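Local coordinates for DNA-dependent metalloprotease WSS1 homolog 2 (Schizosaccharomyces pombe, PDB 5JIG), which probably cleaves DNA-binding proteins as a DNA-dependent metalloendopeptidase, helping to repair toxic DNA-protein cross-links, at residues His40-Pro52 and Gly70-Tyr82. Residues are numbered along the deposited sequence; the frame is centred on the assembly and turned at random. Where two conformers were deposited one is given.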
ATOM      1  N   HIS A  40      -7.805   4.787  10.941  1.00  8.10           N
ATOM      2  CA  HIS A  40      -8.848   5.055   9.992  1.00  8.61           C
ATOM      3  C   HIS A  40      -9.810   3.871   9.771  1.00  8.14           C
ATOM      4  O   HIS A  40     -10.714   3.965   8.973  1.00 10.26           O
ATOM      5  CB  HIS A  40      -8.314   5.616   8.668  1.00  8.48           C
ATOM      6  CG  HIS A  40      -9.095   6.721   8.119  1.00  7.98           C
ATOM      7  ND1 HIS A  40     -10.429   6.597   7.860  1.00  9.56           N
ATOM      8  CD2 HIS A  40      -8.796   8.003   7.815  1.00  8.60           C
ATOM      9  CE1 HIS A  40     -10.919   7.734   7.377  1.00  9.65           C
ATOM     10  NE2 HIS A  40      -9.938   8.625   7.331  1.00  9.15           N
ATOM     11  N   ARG A  41      -9.616   2.811  10.527  1.00  8.72           N
ATOM     12  CA  ARG A  41     -10.500   1.617  10.511  1.00  8.90           C
ATOM     13  C   ARG A  41     -10.677   1.056   9.104  1.00  8.20           C
ATOM     14  O   ARG A  41     -11.774   0.880   8.631  1.00 10.05           O
ATOM     15  CB  ARG A  41     -11.795   1.910  11.230  1.00  9.66           C
ATOM     16  CG  ARG A  41     -11.612   2.185  12.674  1.00 10.39           C
ATOM     17  CD  ARG A  41     -12.853   2.538  13.456  1.00 13.57           C
ATOM     18  NE  ARG A  41     -13.927   1.609  13.281  1.00 17.97           N
ATOM     19  CZ  ARG A  41     -15.052   1.810  12.585  1.00 33.50           C
ATOM     20  NH1 ARG A  41     -15.961   0.839  12.560  1.00 38.24           N
ATOM     21  NH2 ARG A  41     -15.277   2.937  11.892  1.00 36.68           N
ATOM     22  N   TRP A  42      -9.560   0.737   8.455  1.00  7.90           N
ATOM     23  CA  TRP A  42      -9.558   0.165   7.107  1.00  8.09           C
ATOM     24  C   TRP A  42      -9.153  -1.269   7.123  1.00  8.24           C
ATOM     25  O   TRP A  42      -8.083  -1.643   7.622  1.00  9.33           O
ATOM     26  CB  TRP A  42      -8.585   0.943   6.233  1.00  8.63           C
ATOM     27  CG  TRP A  42      -9.028   2.302   5.885  1.00  8.98           C
ATOM     28  CD1 TRP A  42     -10.300   2.726   5.736  1.00  9.61           C
ATOM     29  CD2 TRP A  42      -8.209   3.427   5.653  1.00  9.06           C
ATOM     30  NE1 TRP A  42     -10.324   4.073   5.392  1.00 10.01           N
ATOM     31  CE2 TRP A  42      -9.039   4.505   5.330  1.00  9.70           C
ATOM     32  CE3 TRP A  42      -6.815   3.642   5.704  1.00 10.55           C
ATOM     33  CZ2 TRP A  42      -8.528   5.800   5.065  1.00 10.52           C
ATOM     34  CZ3 TRP A  42      -6.338   4.916   5.458  1.00 12.29           C
ATOM     35  CH2 TRP A  42      -7.178   5.929   5.081  1.00 12.33           C
ATOM     36  N   THR A  43     -10.042  -2.119   6.538  1.00  8.70           N
ATOM     37  CA  THR A  43      -9.748  -3.488   6.191  1.00  8.57           C
ATOM     38  C   THR A  43      -9.763  -3.606   4.695  1.00  8.08           C
ATOM     39  O   THR A  43     -10.734  -3.189   4.040  1.00 10.51           O
ATOM     40  CB  THR A  43     -10.769  -4.451   6.780  1.00  9.91           C
ATOM     41  OG1 THR A  43     -10.823  -4.334   8.216  1.00 10.19           O
ATOM     42  CG2 THR A  43     -10.512  -5.850   6.316  1.00 10.03           C
ATOM     43  N   VAL A  44      -8.679  -4.070   4.111  1.00  6.76           N
ATOM     44  CA  VAL A  44      -8.556  -4.208   2.645  1.00  6.76           C
ATOM     45  C   VAL A  44      -8.436  -5.699   2.354  1.00  6.25           C
ATOM     46  O   VAL A  44      -7.467  -6.360   2.742  1.00  6.89           O
ATOM     47  CB  VAL A  44      -7.338  -3.416   2.132  1.00  6.84           C
ATOM     48  CG1 VAL A  44      -7.096  -3.696   0.664  1.00  7.59           C
ATOM     49  CG2 VAL A  44      -7.554  -1.935   2.384  1.00  7.81           C
ATOM     50  N   PRO A  45      -9.424  -6.269   1.657  1.00  6.02           N
ATOM     51  CA  PRO A  45      -9.379  -7.725   1.456  1.00  6.27           C
ATOM     52  C   PRO A  45      -8.155  -8.244   0.710  1.00  6.03           C
ATOM     53  O   PRO A  45      -7.667  -9.336   1.015  1.00  6.74           O
ATOM     54  CB  PRO A  45     -10.676  -8.010   0.668  1.00  7.46           C
ATOM     55  CG  PRO A  45     -11.631  -6.983   1.205  1.00  8.44           C
ATOM     56  CD  PRO A  45     -10.780  -5.728   1.388  1.00  7.04           C
ATOM     57  N   LEU A  46      -7.681  -7.484  -0.270  1.00  5.36           N
ATOM     58  CA  LEU A  46      -6.625  -7.971  -1.128  1.00  5.41           C
ATOM     59  C   LEU A  46      -5.627  -6.879  -1.429  1.00  4.88           C
ATOM     60  O   LEU A  46      -6.018  -5.748  -1.818  1.00  5.46           O
ATOM     61  CB  LEU A  46      -7.233  -8.466  -2.455  1.00  6.08           C
ATOM     62  CG  LEU A  46      -6.298  -9.088  -3.499  1.00  8.78           C
ATOM     63  CD1 LEU A  46      -5.524 -10.253  -2.956  1.00 10.63           C
ATOM     64  CD2 LEU A  46      -7.090  -9.469  -4.744  1.00  9.36           C
ATOM     65  N   LEU A  47      -4.333  -7.184  -1.291  1.00  5.17           N
ATOM     66  CA  LEU A  47      -3.232  -6.320  -1.703  1.00  5.07           C
ATOM     67  C   LEU A  47      -2.437  -7.141  -2.707  1.00  5.00           C
ATOM     68  O   LEU A  47      -1.945  -8.251  -2.383  1.00  5.52           O
ATOM     69  CB  LEU A  47      -2.343  -5.952  -0.530  1.00  5.03           C
ATOM     70  CG  LEU A  47      -1.117  -5.094  -0.836  1.00  5.89           C
ATOM     71  CD1 LEU A  47      -1.535  -3.739  -1.400  1.00  6.50           C
ATOM     72  CD2 LEU A  47      -0.261  -4.921   0.392  1.00  6.57           C
ATOM     73  N   SER A  48      -2.315  -6.664  -3.945  1.00  5.15           N
ATOM     74  CA  SER A  48      -1.641  -7.385  -5.015  0.50  5.37           C
ATOM     75  C   SER A  48      -0.520  -6.561  -5.617  1.00  5.75           C
ATOM     76  O   SER A  48      -0.523  -5.329  -5.607  1.00  6.39           O
ATOM     77  CB  SER A  48      -2.560  -7.729  -6.171  0.50  6.20           C
ATOM     78  OG  SER A  48      -3.675  -8.577  -5.784  0.50  5.55           O
ATOM     79  N   GLU A  49       0.403  -7.290  -6.215  1.00  7.13           N
ATOM     80  CA  GLU A  49       1.403  -6.689  -7.101  1.00  6.68           C
ATOM     81  C   GLU A  49       0.785  -6.384  -8.424  1.00  7.70           C
ATOM     82  O   GLU A  49       0.149  -7.227  -9.067  1.00  9.05           O
ATOM     83  CB  GLU A  49       2.505  -7.741  -7.305  1.00  6.52           C
ATOM     84  CG  GLU A  49       3.594  -7.231  -8.212  1.00  6.58           C
ATOM     85  CD  GLU A  49       4.699  -8.248  -8.489  1.00  7.12           C
ATOM     86  OE1 GLU A  49       5.730  -7.812  -9.019  1.00  8.50           O
ATOM     87  OE2 GLU A  49       4.490  -9.442  -8.152  1.00  8.30           O
ATOM     88  N   MET A  50       0.970  -5.132  -8.868  1.00  8.08           N
ATOM     89  CA  MET A  50       0.524  -4.618 -10.102  1.00  9.33           C
ATOM     90  C   MET A  50       1.505  -5.074 -11.200  1.00 10.59           C
ATOM     91  O   MET A  50       2.730  -5.066 -11.027  1.00 11.46           O
ATOM     92  CB  MET A  50       0.486  -3.103 -10.054  1.00 10.19           C
ATOM     93  CG  MET A  50      -0.202  -2.347 -11.116  1.00 11.23           C
ATOM     94  SD  MET A  50      -0.234  -0.577 -10.651  1.00 12.86           S
ATOM     95  CE  MET A  50      -0.846   0.086 -12.210  1.00 14.34           C
ATOM     96  N   ASP A  51       0.983  -5.413 -12.360  1.00 12.00           N
ATOM     97  CA  ASP A  51       1.836  -5.869 -13.455  1.00 14.48           C
ATOM     98  C   ASP A  51       2.800  -4.730 -13.803  1.00 19.05           C
ATOM     99  O   ASP A  51       2.371  -3.578 -13.956  1.00 20.34           O
ATOM    100  CB  ASP A  51       0.978  -6.387 -14.559  1.00 23.26           C
ATOM    101  CG  ASP A  51       1.805  -7.125 -15.686  1.00 23.36           C
ATOM    102  OD1 ASP A  51       1.262  -7.229 -16.775  1.00 39.67           O
ATOM    103  OD2 ASP A  51       2.939  -7.547 -15.575  1.00 28.43           O
ATOM    104  N   PRO A  52       4.111  -5.011 -14.015  1.00 20.00           N
ATOM    105  CA  PRO A  52       4.991  -3.917 -14.444  1.00 23.56           C
ATOM    106  C   PRO A  52       4.871  -3.668 -15.948  1.00 27.87           C
ATOM    107  O   PRO A  52       4.412  -4.586 -16.711  1.00 29.90           O
ATOM    108  CB  PRO A  52       6.374  -4.435 -14.118  1.00 22.57           C
ATOM    109  CG  PRO A  52       6.268  -5.894 -14.065  1.00 21.71           C
ATOM    110  CD  PRO A  52       4.873  -6.160 -13.540  1.00 21.05           C
ATOM    111  N   GLY A  70     -11.166   0.328  -1.697  1.00  6.80           N
ATOM    112  CA  GLY A  70     -10.462  -0.526  -0.806  1.00  7.81           C
ATOM    113  C   GLY A  70     -10.836  -1.999  -0.829  1.00  7.37           C
ATOM    114  O   GLY A  70     -10.414  -2.725   0.027  1.00  8.69           O
ATOM    115  N   ALA A  71     -11.603  -2.429  -1.827  1.00  5.91           N
ATOM    116  CA  ALA A  71     -11.800  -3.860  -2.005  1.00  5.92           C
ATOM    117  C   ALA A  71     -10.494  -4.536  -2.393  1.00  5.61           C
ATOM    118  O   ALA A  71     -10.240  -5.679  -2.029  1.00  6.61           O
ATOM    119  CB  ALA A  71     -12.813  -4.121  -3.106  1.00  6.66           C
ATOM    120  N   HIS A  72      -9.661  -3.838  -3.128  1.00  5.47           N
ATOM    121  CA  HIS A  72      -8.414  -4.382  -3.662  1.00  5.20           C
ATOM    122  C   HIS A  72      -7.489  -3.213  -3.990  1.00  4.78           C
ATOM    123  O   HIS A  72      -7.879  -2.330  -4.734  1.00  5.94           O
ATOM    124  CB  HIS A  72      -8.737  -5.209  -4.923  1.00  5.70           C
ATOM    125  CG  HIS A  72      -7.560  -5.818  -5.602  1.00  5.92           C
ATOM    126  ND1 HIS A  72      -7.642  -6.396  -6.851  1.00  7.24           N
ATOM    127  CD2 HIS A  72      -6.262  -6.030  -5.231  1.00  6.48           C
ATOM    128  CE1 HIS A  72      -6.454  -6.915  -7.161  1.00  7.23           C
ATOM    129  NE2 HIS A  72      -5.598  -6.718  -6.191  1.00  7.88           N
ATOM    130  N   ILE A  73      -6.285  -3.243  -3.406  1.00  4.56           N
ATOM    131  CA  ILE A  73      -5.248  -2.277  -3.756  1.00  4.44           C
ATOM    132  C   ILE A  73      -4.128  -3.032  -4.481  1.00  4.60           C
ATOM    133  O   ILE A  73      -3.765  -4.148  -4.072  1.00  4.88           O
ATOM    134  CB  ILE A  73      -4.754  -1.524  -2.504  1.00  4.86           C
ATOM    135  CG1 ILE A  73      -5.854  -0.585  -2.038  1.00  5.20           C
ATOM    136  CG2 ILE A  73      -3.448  -0.792  -2.773  1.00  5.46           C
ATOM    137  CD1 ILE A  73      -5.585   0.106  -0.703  1.00  6.11           C
ATOM    138  N   GLU A  74      -3.618  -2.418  -5.541  1.00  4.67           N
ATOM    139  CA  GLU A  74      -2.492  -2.961  -6.286  1.00  4.96           C
ATOM    140  C   GLU A  74      -1.331  -1.965  -6.229  1.00  5.34           C
ATOM    141  O   GLU A  74      -1.537  -0.742  -6.206  1.00  6.32           O
ATOM    142  CB  GLU A  74      -2.775  -3.269  -7.725  1.00  6.67           C
ATOM    143  CG  GLU A  74      -4.068  -3.991  -7.978  1.00  7.37           C
ATOM    144  CD  GLU A  74      -4.185  -4.548  -9.362  1.00  8.03           C
ATOM    145  OE1 GLU A  74      -3.148  -4.923  -9.952  1.00  9.66           O
ATOM    146  OE2 GLU A  74      -5.343  -4.615  -9.852  1.00  9.90           O
ATOM    147  N   LEU A  75      -0.105  -2.497  -6.205  1.00  5.14           N
ATOM    148  CA  LEU A  75       1.107  -1.668  -6.157  1.00  5.68           C
ATOM    149  C   LEU A  75       2.107  -2.212  -7.160  1.00  6.18           C
ATOM    150  O   LEU A  75       2.415  -3.405  -7.172  1.00  6.92           O
ATOM    151  CB  LEU A  75       1.778  -1.756  -4.782  1.00  5.83           C
ATOM    152  CG  LEU A  75       0.944  -1.258  -3.610  1.00  5.94           C
ATOM    153  CD1 LEU A  75       1.661  -1.625  -2.341  1.00  6.28           C
ATOM    154  CD2 LEU A  75       0.664   0.243  -3.679  1.00  7.54           C
ATOM    155  N   ARG A  76       2.689  -1.319  -7.983  1.00  6.42           N
ATOM    156  CA  ARG A  76       3.771  -1.723  -8.853  1.00  6.86           C
ATOM    157  C   ARG A  76       5.033  -1.841  -7.994  1.00  7.34           C
ATOM    158  O   ARG A  76       5.453  -0.853  -7.368  1.00  9.92           O
ATOM    159  CB  ARG A  76       3.957  -0.754 -10.013  1.00  9.36           C
ATOM    160  CG  ARG A  76       4.994  -1.224 -11.000  1.00 12.97           C
ATOM    161  CD  ARG A  76       5.563  -0.150 -11.857  1.00 19.49           C
ATOM    162  NE  ARG A  76       4.520   0.488 -12.619  1.00 22.69           N
ATOM    163  CZ  ARG A  76       4.369   0.481 -13.922  1.00 26.31           C
ATOM    164  NH1 ARG A  76       3.277   1.036 -14.390  1.00 29.15           N
ATOM    165  NH2 ARG A  76       5.349   0.021 -14.732  1.00 31.91           N
ATOM    166  N   LEU A  77       5.561  -3.049  -7.855  1.00  6.42           N
ATOM    167  CA  LEU A  77       6.749  -3.285  -7.038  1.00  6.53           C
ATOM    168  C   LEU A  77       8.012  -3.243  -7.879  1.00  7.23           C
ATOM    169  O   LEU A  77       9.098  -2.992  -7.321  1.00  8.55           O
ATOM    170  CB  LEU A  77       6.642  -4.630  -6.362  1.00  6.67           C
ATOM    171  CG  LEU A  77       5.438  -4.808  -5.448  1.00  6.70           C
ATOM    172  CD1 LEU A  77       5.481  -6.238  -4.873  1.00  7.34           C
ATOM    173  CD2 LEU A  77       5.393  -3.769  -4.324  1.00  7.61           C
ATOM    174  N   ARG A  78       7.902  -3.570  -9.175  1.00  8.06           N
ATOM    175  CA  ARG A  78       9.042  -3.868 -10.010  1.00  8.32           C
ATOM    176  C   ARG A  78       9.371  -2.755 -10.938  1.00  8.80           C
ATOM    177  O   ARG A  78       8.500  -1.964 -11.351  1.00 10.94           O
ATOM    178  CB  ARG A  78       8.766  -5.150 -10.825  1.00  8.66           C
ATOM    179  CG  ARG A  78       8.693  -6.402  -9.978  1.00  7.80           C
ATOM    180  CD  ARG A  78       8.285  -7.607 -10.801  1.00  8.12           C
ATOM    181  NE  ARG A  78       8.136  -8.804 -10.028  1.00  7.89           N
ATOM    182  CZ  ARG A  78       9.073  -9.763  -9.869  1.00  7.70           C
ATOM    183  NH1 ARG A  78       8.822 -10.819  -9.146  1.00  8.25           N
ATOM    184  NH2 ARG A  78      10.260  -9.607 -10.475  1.00  8.09           N
ATOM    185  N   THR A  79      10.646  -2.640 -11.272  1.00  9.64           N
ATOM    186  CA  THR A  79      11.143  -1.746 -12.307  1.00 11.43           C
ATOM    187  C   THR A  79      11.477  -2.462 -13.612  1.00 11.60           C
ATOM    188  O   THR A  79      11.787  -1.788 -14.610  1.00 16.36           O
ATOM    189  CB  THR A  79      12.425  -1.008 -11.845  1.00 13.16           C
ATOM    190  OG1 THR A  79      13.396  -2.004 -11.533  1.00 15.04           O
ATOM    191  CG2 THR A  79      12.190  -0.172 -10.614  1.00 14.94           C
ATOM    192  N   ASP A  80      11.494  -3.754 -13.634  1.00 13.12           N
ATOM    193  CA  ASP A  80      11.725  -4.615 -14.815  1.00 11.71           C
ATOM    194  C   ASP A  80      11.094  -5.958 -14.549  1.00 10.98           C
ATOM    195  O   ASP A  80      10.414  -6.122 -13.529  1.00 11.43           O
ATOM    196  CB  ASP A  80      13.258  -4.684 -15.147  1.00 13.36           C
ATOM    197  CG  ASP A  80      14.064  -5.272 -14.042  1.00 10.66           C
ATOM    198  OD1 ASP A  80      15.143  -4.671 -13.743  1.00 13.71           O
ATOM    199  OD2 ASP A  80      13.689  -6.300 -13.467  1.00 12.56           O
ATOM    200  N   ARG A  81      11.288  -6.941 -15.403  1.00 10.54           N
ATOM    201  CA  ARG A  81      10.639  -8.233 -15.297  1.00 10.72           C
ATOM    202  C   ARG A  81      11.565  -9.305 -14.857  1.00 10.35           C
ATOM    203  O   ARG A  81      11.271 -10.513 -15.074  1.00 11.67           O
ATOM    204  CB  ARG A  81       9.897  -8.571 -16.605  1.00 12.23           C
ATOM    205  CG  ARG A  81       8.639  -7.810 -16.741  1.00 17.49           C
ATOM    206  CD  ARG A  81       8.073  -7.853 -18.112  1.00 18.51           C
ATOM    207  NE  ARG A  81       8.969  -7.080 -18.960  1.00 25.91           N
ATOM    208  CZ  ARG A  81       8.823  -6.845 -20.251  1.00 28.87           C
ATOM    209  NH1 ARG A  81       9.719  -6.089 -20.881  1.00 35.88           N
ATOM    210  NH2 ARG A  81       7.819  -7.392 -20.931  1.00 32.91           N
ATOM    211  N   TYR A  82      12.643  -8.961 -14.149  1.00  9.84           N
ATOM    212  CA  TYR A  82      13.560  -9.962 -13.643  1.00  9.29           C
ATOM    213  C   TYR A  82      13.763  -9.765 -12.157  1.00  8.72           C
ATOM    214  O   TYR A  82      13.105 -10.421 -11.356  1.00  9.60           O
ATOM    215  CB  TYR A  82      14.839 -10.017 -14.488  1.00 10.51           C
ATOM    216  CG  TYR A  82      15.735 -11.176 -14.130  1.00  9.86           C
ATOM    217  CD1 TYR A  82      15.373 -12.493 -14.434  1.00  9.90           C
ATOM    218  CD2 TYR A  82      16.920 -10.993 -13.478  1.00  9.89           C
ATOM    219  CE1 TYR A  82      16.204 -13.555 -14.081  1.00  9.95           C
ATOM    220  CE2 TYR A  82      17.731 -12.034 -13.111  1.00  9.30           C
ATOM    221  CZ  TYR A  82      17.360 -13.330 -13.385  1.00 10.09           C
ATOM    222  OH  TYR A  82      18.124 -14.427 -13.059  1.00 10.91           O
TER
HETATM  223  O   HOH W   1       5.405  -5.190  -9.913  1.00  7.97           O
HETATM  224  O   HOH W   2       6.227 -11.448  -8.490  1.00  9.38           O
HETATM  225  O   HOH W   3      -2.371  -7.571 -10.005  1.00 14.25           O
HETATM  226  O   HOH W   4      -2.073  -5.129 -12.501  1.00 13.44           O
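With chi1 180° and chi2 -178°, the side chain of E49 runs extended past L77 to meet R78, itself stretched from CG to NE. E49 OE1 offers its syn lone pair to R78 NE at 2.8 Å, a salt bridge in which the carboxylate and guanidinium planes lie 18° apart. Water 1 donates to OE1 and links it to M50 O and L77 N, while OE2 accepts from L12 N and from water 2, which accepts from R78 NH1, also bonded to P15 O. Replacing this glutamate with an alanine would probably leave R78 NE without its charged mate and L12 N without its acceptor.

Strands 46-50 and 72-76 run parallel. L46 O receives I73 N, I73 O receives S48 N, and S48 O receives L75 N at 2.9 Å; M50 N then approaches L75 O at 2.8 Å from above the carbonyl plane. On the face carrying L46, S48 and H72, L46 CD2 sits 3.4 Å from the H72 ring centroid in a CH-pi contact; in one S48 conformer, OG lies 2.7 Å from H72 NE2 at the ring edge, a hydrogen bond either could donate. On the opposite face, L47, I73 and L75 form an apolar patch ending at E49. L47 CD1 touches both I73 CG2 (3.8 Å) and L75 CD1 (3.9 Å), and I73 continues onto L95, E98 and L99 of helix 88-100.

These are the two central strands of the WLM protease domain's mixed sheet, packed against the helix bearing the HExxH zinc-binding motif of the active site.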